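Local coordinates for protein antitoxin HicB3 (Yersinia pestis, PDB 4P7D) that probably neutralises a HicA-type toxin of a toxin-antitoxin pair and probably binds operator DNA through a dimeric ribbon-helix-helix domain, at the interface of chains A and B and the interface of chains A and C. Numbering follows the deposited sequence. Chains: chain A/B/C, Antitoxin HicB3.

Contact 1: the interface of chains A and B. Residues chain A 101-104; chain B 55, 90, 92-93, 130.
A:Ser101 and B:Glu90 form the polar centre of this patch. The serine hydroxyl OG donates to the carboxylate oxygen OE2 of B:Glu90 at 2.5 Å, arriving from above the carboxylate plane, 72° out of it. OG is placed there by a chi1 of 73°, between the backbone N and the carbonyl carbon, and it also accepts the amide N of A:Leu104 at 3.2 Å, as a cap on the start of the helix. Within chain B, B:Arg130 braces the same carboxylate end-on. Its NH1 bonds OE1 at 3.0 Å and its NH2 bonds OE2 at 2.7 Å, both on the syn side and close to the guanidinium plane. OE2 thus accepts from both chains, and the arginine would be expected to favour a charged glutamate. A backbone bond from A:Gln102 N to B:Lys92 O, 3.2 Å long, adds a second polar tie.

Apolar contacts are modest. A:Ser101 CB lies 3.6 Å from B:Glu90 CB, while the amide of A:Asn103 runs almost parallel to the carboxylate plane and rests against CG of B:Glu90. A:Leu104 reaches B:Arg130 with CD1, which comes 4.1 Å from CA of B:Arg130.

A:Ser101 ends strand 93-101 and forms an antiparallel bridge with B:Ala93, at the start of the same strand in chain B; the patch closes one end of the intermolecular ribbon, just where helix 102-114 begins.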
loop_
_atom_site.group_PDB
_atom_site.type_symbol
_atom_site.label_atom_id
_atom_site.label_comp_id
_atom_site.label_asym_id
_atom_site.label_seq_id
_atom_site.Cartn_x
_atom_site.Cartn_y
_atom_site.Cartn_z
ATOM N N SER A 101 17.174 -0.307 -13.962
ATOM C CA SER A 101 17.750 0.410 -15.083
ATOM C C SER A 101 19.258 0.252 -15.100
ATOM O O SER A 101 19.874 0.136 -14.047
ATOM C CB SER A 101 17.379 1.888 -15.031
ATOM O OG SER A 101 18.094 2.540 -14.004
ATOM N N GLN A 102 19.833 0.232 -16.304
ATOM C CA GLN A 102 21.283 0.267 -16.510
ATOM C C GLN A 102 21.976 1.281 -15.610
ATOM O O GLN A 102 22.911 0.948 -14.884
ATOM C CB GLN A 102 21.603 0.612 -17.967
ATOM C CG GLN A 102 22.017 -0.533 -18.868
ATOM C CD GLN A 102 23.371 -1.156 -18.494
ATOM O OE1 GLN A 102 23.815 -1.102 -17.338
ATOM N NE2 GLN A 102 24.037 -1.747 -19.488
ATOM N N ASN A 103 21.504 2.524 -15.671
ATOM C CA ASN A 103 22.092 3.601 -14.901
ATOM C C ASN A 103 22.195 3.250 -13.431
ATOM O O ASN A 103 23.277 3.311 -12.858
ATOM C CB ASN A 103 21.292 4.874 -15.087
ATOM C CG ASN A 103 21.205 5.292 -16.544
ATOM O OD1 ASN A 103 20.485 4.669 -17.336
ATOM N ND2 ASN A 103 21.940 6.347 -16.909
ATOM N N LEU A 104 21.098 2.837 -12.816
ATOM C CA LEU A 104 21.176 2.484 -11.407
ATOM C C LEU A 104 22.199 1.345 -11.156
ATOM O O LEU A 104 23.033 1.419 -10.241
ATOM C CB LEU A 104 19.792 2.100 -10.883
ATOM C CG LEU A 104 19.650 1.940 -9.368
ATOM C CD1 LEU A 104 20.324 3.120 -8.710
ATOM C CD2 LEU A 104 18.183 1.833 -8.948
ATOM N N PRO B 55 22.715 8.336 -12.706
ATOM C CA PRO B 55 21.339 8.027 -12.303
ATOM C C PRO B 55 20.522 9.278 -11.990
ATOM O O PRO B 55 21.084 10.294 -11.613
ATOM C CB PRO B 55 21.541 7.171 -11.044
ATOM C CG PRO B 55 22.825 7.698 -10.431
ATOM C CD PRO B 55 23.657 8.278 -11.567
ATOM N N GLU B 90 16.029 6.858 -17.988
ATOM C CA GLU B 90 16.949 5.746 -17.793
ATOM C C GLU B 90 16.730 4.680 -18.863
ATOM O O GLU B 90 15.598 4.400 -19.283
ATOM C CB GLU B 90 16.834 5.177 -16.365
ATOM C CG GLU B 90 17.686 5.999 -15.373
ATOM C CD GLU B 90 17.586 5.593 -13.903
ATOM O OE1 GLU B 90 18.287 6.237 -13.094
ATOM O OE2 GLU B 90 16.838 4.660 -13.538
ATOM N N LYS B 92 17.805 1.007 -21.015
ATOM C CA LYS B 92 17.114 -0.259 -21.091
ATOM C C LYS B 92 17.144 -0.785 -19.686
ATOM O O LYS B 92 17.856 -0.246 -18.834
ATOM C CB LYS B 92 17.780 -1.245 -22.069
ATOM C CG LYS B 92 16.798 -2.097 -22.897
ATOM C CD LYS B 92 15.620 -1.266 -23.407
ATOM C CE LYS B 92 14.454 -2.137 -23.830
ATOM N NZ LYS B 92 13.729 -2.667 -22.641
ATOM N N ALA B 93 16.358 -1.825 -19.445
ATOM C CA ALA B 93 16.327 -2.473 -18.145
ATOM C C ALA B 93 17.525 -3.396 -18.043
ATOM O O ALA B 93 18.061 -3.834 -19.046
ATOM C CB ALA B 93 15.018 -3.239 -17.960
ATOM N N ARG B 130 18.907 3.878 -4.811
ATOM C CA ARG B 130 19.052 5.204 -5.395
ATOM C C ARG B 130 19.219 6.285 -4.322
ATOM O O ARG B 130 19.856 7.300 -4.562
ATOM C CB ARG B 130 17.861 5.510 -6.290
ATOM C CG ARG B 130 17.927 6.831 -7.027
ATOM C CD ARG B 130 16.607 7.081 -7.757
ATOM N NE ARG B 130 16.295 6.101 -8.799
ATOM C CZ ARG B 130 16.927 6.031 -9.970
ATOM N NH1 ARG B 130 17.931 6.862 -10.224
ATOM N NH2 ARG B 130 16.581 5.118 -10.875
#

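Contact 2: the interface of chains A and C. Residues chain A 9, 76; chain C 64, 67-68, 73.
The imidazole of C:His64 and the carboxylate of C:Asp68 are the flat groups met by A:Lys9. CB of A:Lys9 sits above the imidazole plane but beyond its rim on the CD2-NE2 side, 3.4 Å from CD2. At the carboxylate, the CD and CE methylenes of the lysine pass the edge formed by the two oxygens, while both lysine ammonium groups lie above the same face. NZ of A:Lys9 makes a salt bridge to OD2 at 2.7 Å, on the syn side and 32° out of the plane, with a weak second bond to OD1. C:Lys73, from the same chain as the aspartate, bonds OD1 at 2.8 Å from above the plane. The carboxylate probably draws both ammonium groups, their NZ atoms 4.2 Å apart, to that face.

Beyond CG the lysine is extended, crossing C:Asp68 at about a right angle; its chi1 of 40° starts the chain between the backbone N and the carbonyl carbon. Near its root, the CD1 methyl of C:Ile67 packs 3.6 Å from CA of A:Lys9. The patch joins strand 2-10 of chain A to the short helix 63-67 of chain C and may help form a tetramer. At its margin, the carbonyl O of A:Gly76 lies 4.0 Å from NZ of C:Lys73.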
loop_
_atom_site.group_PDB
_atom_site.type_symbol
_atom_site.label_atom_id
_atom_site.label_comp_id
_atom_site.label_asym_id
_atom_site.label_seq_id
_atom_site.Cartn_x
_atom_site.Cartn_y
_atom_site.Cartn_z
ATOM N N LYS A 9 -6.889 -6.235 21.935
ATOM C CA LYS A 9 -7.574 -5.188 21.189
ATOM C C LYS A 9 -6.946 -3.815 21.473
ATOM O O LYS A 9 -6.311 -3.586 22.500
ATOM C CB LYS A 9 -9.074 -5.172 21.488
ATOM C CG LYS A 9 -9.477 -5.405 22.930
ATOM C CD LYS A 9 -11.010 -5.508 23.027
ATOM C CE LYS A 9 -11.489 -5.579 24.472
ATOM N NZ LYS A 9 -12.979 -5.471 24.549
ATOM N N GLY A 76 -6.870 -8.726 28.843
ATOM C CA GLY A 76 -7.998 -8.860 27.934
ATOM C C GLY A 76 -7.562 -9.464 26.617
ATOM O O GLY A 76 -8.097 -9.146 25.544
ATOM N N HIS C 64 -11.689 -6.860 16.462
ATOM C CA HIS C 64 -12.271 -6.762 17.802
ATOM C C HIS C 64 -13.362 -7.810 18.005
ATOM O O HIS C 64 -13.414 -8.473 19.042
ATOM C CB HIS C 64 -12.832 -5.368 18.052
ATOM C CG HIS C 64 -11.779 -4.327 18.288
ATOM N ND1 HIS C 64 -12.074 -2.992 18.373
ATOM C CD2 HIS C 64 -10.443 -4.444 18.451
ATOM C CE1 HIS C 64 -10.948 -2.312 18.580
ATOM N NE2 HIS C 64 -9.953 -3.171 18.626
ATOM N N ILE C 67 -11.477 -10.852 18.983
ATOM C CA ILE C 67 -10.751 -10.824 20.243
ATOM C C ILE C 67 -11.723 -10.973 21.399
ATOM O O ILE C 67 -11.432 -11.644 22.376
ATOM C CB ILE C 67 -9.933 -9.542 20.403
ATOM C CG1 ILE C 67 -8.762 -9.547 19.432
ATOM C CG2 ILE C 67 -9.389 -9.412 21.811
ATOM C CD1 ILE C 67 -7.889 -8.343 19.583
ATOM N N ASP C 68 -12.905 -10.390 21.273
ATOM C CA ASP C 68 -13.854 -10.427 22.377
ATOM C C ASP C 68 -14.842 -11.597 22.303
ATOM O O ASP C 68 -15.644 -11.783 23.225
ATOM C CB ASP C 68 -14.612 -9.100 22.461
ATOM C CG ASP C 68 -13.705 -7.940 22.813
ATOM O OD1 ASP C 68 -12.676 -8.189 23.484
ATOM O OD2 ASP C 68 -14.018 -6.788 22.429
ATOM N N LYS C 73 -11.825 -15.903 25.152
ATOM C CA LYS C 73 -11.370 -15.633 26.520
ATOM C C LYS C 73 -11.959 -16.663 27.474
ATOM O O LYS C 73 -11.257 -17.206 28.340
ATOM C CB LYS C 73 -11.727 -14.225 26.988
ATOM C CG LYS C 73 -11.878 -13.196 25.895
ATOM C CD LYS C 73 -12.082 -11.798 26.492
ATOM C CE LYS C 73 -11.774 -10.699 25.476
ATOM N NZ LYS C 73 -12.020 -9.314 26.009
#

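Contact 3: the interface of chains A and B. Residues chain A 132; chain B 111, 118, 124, 128.
A:Lys132 lays its aliphatic chain against B:Leu128, and the CD2 methyl of the leucine serves as the apolar centre. CB of the lysine is 3.7 Å from that methyl, and CG and CD keep much the same spacing, so three successive carbons run past one branch. Roughly opposite, the ring of B:Phe111 approaches with its CZ corner, 4.3 Å from CG of A:Lys132. The bend at chi2 (81°) lets CD run past the methyl at the same spacing; CE and NZ then carry on to B:Tyr118.

Next outward come two aromatic rings of chain B, packed edge against face: CD1 of B:Phe124 stands 3.6 Å above the centre of the B:Tyr118 ring. This contact should help fix the tilt of the tyrosine, while B:Leu128 CG covers one face of the phenylalanine towards its rim.

At the polar rim, NZ of A:Lys132 meets the phenol OH of B:Tyr118 at 3.3 Å, the two side chains coming from opposite directions. That bond is weak, and the neighbouring CE carbon lies 3.6 Å from the same OH.

Near the end of its helix 121-133, the lysine enters a niche between helices 102-115 and 121-133 of chain B, the two helices of the ribbon-helix-helix unit, and their joining loop.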
loop_
_atom_site.group_PDB
_atom_site.type_symbol
_atom_site.label_atom_id
_atom_site.label_comp_id
_atom_site.label_asym_id
_atom_site.label_seq_id
_atom_site.Cartn_x
_atom_site.Cartn_y
_atom_site.Cartn_z
ATOM N N LYS A 132 16.758 -0.833 6.464
ATOM C CA LYS A 132 15.396 -0.349 6.262
ATOM C C LYS A 132 14.360 -1.163 7.031
ATOM O O LYS A 132 13.555 -0.602 7.771
ATOM C CB LYS A 132 15.030 -0.350 4.782
ATOM C CG LYS A 132 13.600 0.059 4.539
ATOM C CD LYS A 132 13.426 1.572 4.555
ATOM C CE LYS A 132 12.086 1.976 3.912
ATOM N NZ LYS A 132 12.138 3.324 3.289
ATOM N N PHE B 111 8.199 -7.865 4.539
ATOM C CA PHE B 111 8.173 -6.434 4.746
ATOM C C PHE B 111 7.360 -5.698 3.659
ATOM O O PHE B 111 6.643 -4.746 3.950
ATOM C CB PHE B 111 9.600 -5.908 4.788
ATOM C CG PHE B 111 9.686 -4.440 5.021
ATOM C CD1 PHE B 111 9.710 -3.554 3.954
ATOM C CD2 PHE B 111 9.714 -3.939 6.310
ATOM C CE1 PHE B 111 9.770 -2.210 4.173
ATOM C CE2 PHE B 111 9.783 -2.597 6.540
ATOM C CZ PHE B 111 9.804 -1.726 5.479
ATOM N N TYR B 118 5.343 -0.626 -1.982
ATOM C CA TYR B 118 6.277 -1.317 -2.871
ATOM C C TYR B 118 5.605 -2.482 -3.623
ATOM O O TYR B 118 5.010 -3.377 -3.016
ATOM C CB TYR B 118 7.460 -1.836 -2.062
ATOM C CG TYR B 118 8.227 -0.763 -1.305
ATOM C CD1 TYR B 118 9.062 0.127 -1.975
ATOM C CD2 TYR B 118 8.145 -0.659 0.088
ATOM C CE1 TYR B 118 9.786 1.102 -1.279
ATOM C CE2 TYR B 118 8.864 0.321 0.785
ATOM C CZ TYR B 118 9.671 1.195 0.096
ATOM O OH TYR B 118 10.377 2.165 0.770
ATOM N N PHE B 124 11.536 -2.160 -4.601
ATOM C CA PHE B 124 11.963 -1.951 -3.224
ATOM C C PHE B 124 13.481 -1.768 -3.087
ATOM O O PHE B 124 13.945 -0.786 -2.504
ATOM C CB PHE B 124 11.486 -3.118 -2.371
ATOM C CG PHE B 124 12.028 -3.118 -0.980
ATOM C CD1 PHE B 124 11.478 -2.314 -0.014
ATOM C CD2 PHE B 124 13.088 -3.923 -0.642
ATOM C CE1 PHE B 124 11.961 -2.318 1.260
ATOM C CE2 PHE B 124 13.578 -3.922 0.630
ATOM C CZ PHE B 124 13.011 -3.121 1.578
ATOM N N LEU B 128 15.703 1.720 -2.323
ATOM C CA LEU B 128 16.724 1.801 -1.286
ATOM C C LEU B 128 18.105 2.140 -1.854
ATOM O O LEU B 128 18.929 2.744 -1.177
ATOM C CB LEU B 128 16.822 0.495 -0.511
ATOM C CG LEU B 128 15.707 0.003 0.407
ATOM C CD1 LEU B 128 16.175 -1.225 1.104
ATOM C CD2 LEU B 128 15.279 1.035 1.413
#

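Contact 4: the interface of chains A and B. Residues chain A 43, 46-47, 50, 89-91; chain B 103-104.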
loop_
_atom_site.group_PDB
_atom_site.type_symbol
_atom_site.label_atom_id
_atom_site.label_comp_id
_atom_site.label_asym_id
_atom_site.label_seq_id
_atom_site.Cartn_x
_atom_site.Cartn_y
_atom_site.Cartn_z
ATOM N N ALA A 43 9.888 -12.561 11.207
ATOM C CA ALA A 43 10.921 -12.688 10.198
ATOM C C ALA A 43 12.010 -11.644 10.365
ATOM O O ALA A 43 13.182 -11.888 10.070
ATOM C CB ALA A 43 10.335 -12.576 8.845
ATOM N N ILE A 46 13.991 -12.271 13.617
ATOM C CA ILE A 46 14.834 -13.446 13.446
ATOM C C ILE A 46 15.895 -13.214 12.373
ATOM O O ILE A 46 16.830 -13.995 12.225
ATOM C CB ILE A 46 13.988 -14.720 13.176
ATOM C CG1 ILE A 46 13.599 -15.291 14.523
ATOM C CG2 ILE A 46 14.692 -15.786 12.364
ATOM C CD1 ILE A 46 13.213 -16.658 14.434
ATOM N N GLU A 47 15.824 -12.095 11.674
ATOM C CA GLU A 47 16.935 -11.750 10.784
ATOM C C GLU A 47 17.998 -10.951 11.561
ATOM O O GLU A 47 19.191 -11.156 11.374
ATOM C CB GLU A 47 16.439 -10.976 9.545
ATOM C CG GLU A 47 17.384 -9.874 9.033
ATOM C CD GLU A 47 18.770 -10.384 8.645
ATOM O OE1 GLU A 47 18.918 -11.612 8.449
ATOM O OE2 GLU A 47 19.713 -9.563 8.576
HETATM N N MSE A 50 20.102 -13.406 13.630
HETATM C CA MSE A 50 21.168 -14.252 13.114
HETATM C C MSE A 50 22.149 -13.471 12.268
HETATM O O MSE A 50 23.210 -13.983 11.904
HETATM C CB MSE A 50 20.657 -15.453 12.324
HETATM C CG MSE A 50 20.229 -15.219 10.924
HETATM SE SE MSE A 50 19.625 -16.980 10.319
HETATM C CE MSE A 50 17.792 -16.971 11.017
ATOM N N TYR A 89 13.164 -19.815 7.036
ATOM C CA TYR A 89 14.086 -19.033 7.847
ATOM C C TYR A 89 15.454 -19.657 7.944
ATOM O O TYR A 89 16.279 -19.187 8.709
ATOM C CB TYR A 89 13.515 -18.790 9.240
ATOM C CG TYR A 89 12.239 -18.015 9.152
ATOM C CD1 TYR A 89 12.251 -16.637 8.992
ATOM C CD2 TYR A 89 11.020 -18.663 9.156
ATOM C CE1 TYR A 89 11.083 -15.928 8.874
ATOM C CE2 TYR A 89 9.856 -17.965 9.040
ATOM C CZ TYR A 89 9.882 -16.602 8.899
ATOM O OH TYR A 89 8.687 -15.931 8.786
ATOM N N GLU A 90 15.710 -20.692 7.154
ATOM C CA GLU A 90 17.055 -21.247 7.087
ATOM C C GLU A 90 17.975 -20.168 6.513
ATOM O O GLU A 90 17.509 -19.257 5.835
ATOM C CB GLU A 90 17.095 -22.532 6.245
ATOM C CG GLU A 90 16.317 -23.714 6.847
ATOM C CD GLU A 90 16.357 -24.986 5.981
ATOM O OE1 GLU A 90 16.872 -24.921 4.844
ATOM O OE2 GLU A 90 15.868 -26.053 6.436
ATOM N N SER A 91 19.266 -20.239 6.821
ATOM C CA SER A 91 20.203 -19.223 6.337
ATOM C C SER A 91 20.947 -19.723 5.108
ATOM O O SER A 91 21.890 -19.087 4.648
ATOM C CB SER A 91 21.201 -18.815 7.423
ATOM O OG SER A 91 22.202 -19.804 7.606
ATOM N N ASN B 103 16.410 -16.482 4.996
ATOM C CA ASN B 103 15.733 -15.754 6.060
ATOM C C ASN B 103 15.712 -14.256 5.817
ATOM O O ASN B 103 14.841 -13.562 6.312
ATOM C CB ASN B 103 16.404 -16.023 7.394
ATOM C CG ASN B 103 17.644 -15.200 7.560
ATOM O OD1 ASN B 103 18.617 -15.400 6.842
ATOM N ND2 ASN B 103 17.612 -14.233 8.474
ATOM N N LEU B 104 16.695 -13.755 5.084
ATOM C CA LEU B 104 16.692 -12.356 4.703
ATOM C C LEU B 104 15.651 -12.077 3.588
ATOM O O LEU B 104 14.858 -11.133 3.656
ATOM C CB LEU B 104 18.086 -11.945 4.249
ATOM C CG LEU B 104 18.222 -10.487 3.832
ATOM C CD1 LEU B 104 17.509 -9.613 4.838
ATOM C CD2 LEU B 104 19.667 -10.153 3.828
#
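B:Asn103 pushes its side chain against A:Met50, here a selenomethionine, and this forms the least polar part of the patch. The two side chains come from opposite directions: the selenium SE lies 3.8 Å from the amide carbon CG of the asparagine, and the terminal methyl CE is 3.7 Å from ND2. On another side, CB of B:Asn103 rests 3.8 Å from CA of A:Tyr89, with the carbonyl O of that tyrosine nearby. B:Leu104 adds a looser contact, its CD1 methyl 4.1 Å from the carboxylate carbon CD of A:Glu47.

Outward from this packing, the asparagine amide turns to A:Glu47. ND2 donates to OE1 at 2.9 Å, using the anti lone pair of that oxygen. The bond is bent, 140° at the hydrogen, and the acceptor stands 25° out of the amide plane. The side chains cross at about a right angle, and the glutamate folds back at chi2 (59°) to present OE1. On the backbone side, the amide N of B:Asn103 makes a weak bond to the carbonyl O of A:Glu90, 3.1 Å away. One asparagine engages helix 32-51 through its side-chain amide and the segment following 3-10 helix 86-89 through its backbone.

By seating the start of helix 102-115 of chain B between these two elements, the patch ties the ribbon-helix-helix part of one subunit to the N-terminal part of the other and probably helps set their relative orientation.

Contacts 1, 3 and 4 share the two-fold A-B interface and follow one another along the dimer: contact 3 is about 18 Å from contact 1 and 17 Å from contact 4, between C-alpha centres, while contacts 1 and 4 are 30 Å apart. Residues 90, 103 and 104 recur in contacts 1 and 4 with the chains exchanged, yet residue 103 is modelled with different side-chain torsions, so the ends may differ in detail. The C-alpha centre of contact 2 lies about 31 to 49 Å from theirs; using other residues, A-C pairing could add to the dimer, though the structure alone does not prove the tetramer biological.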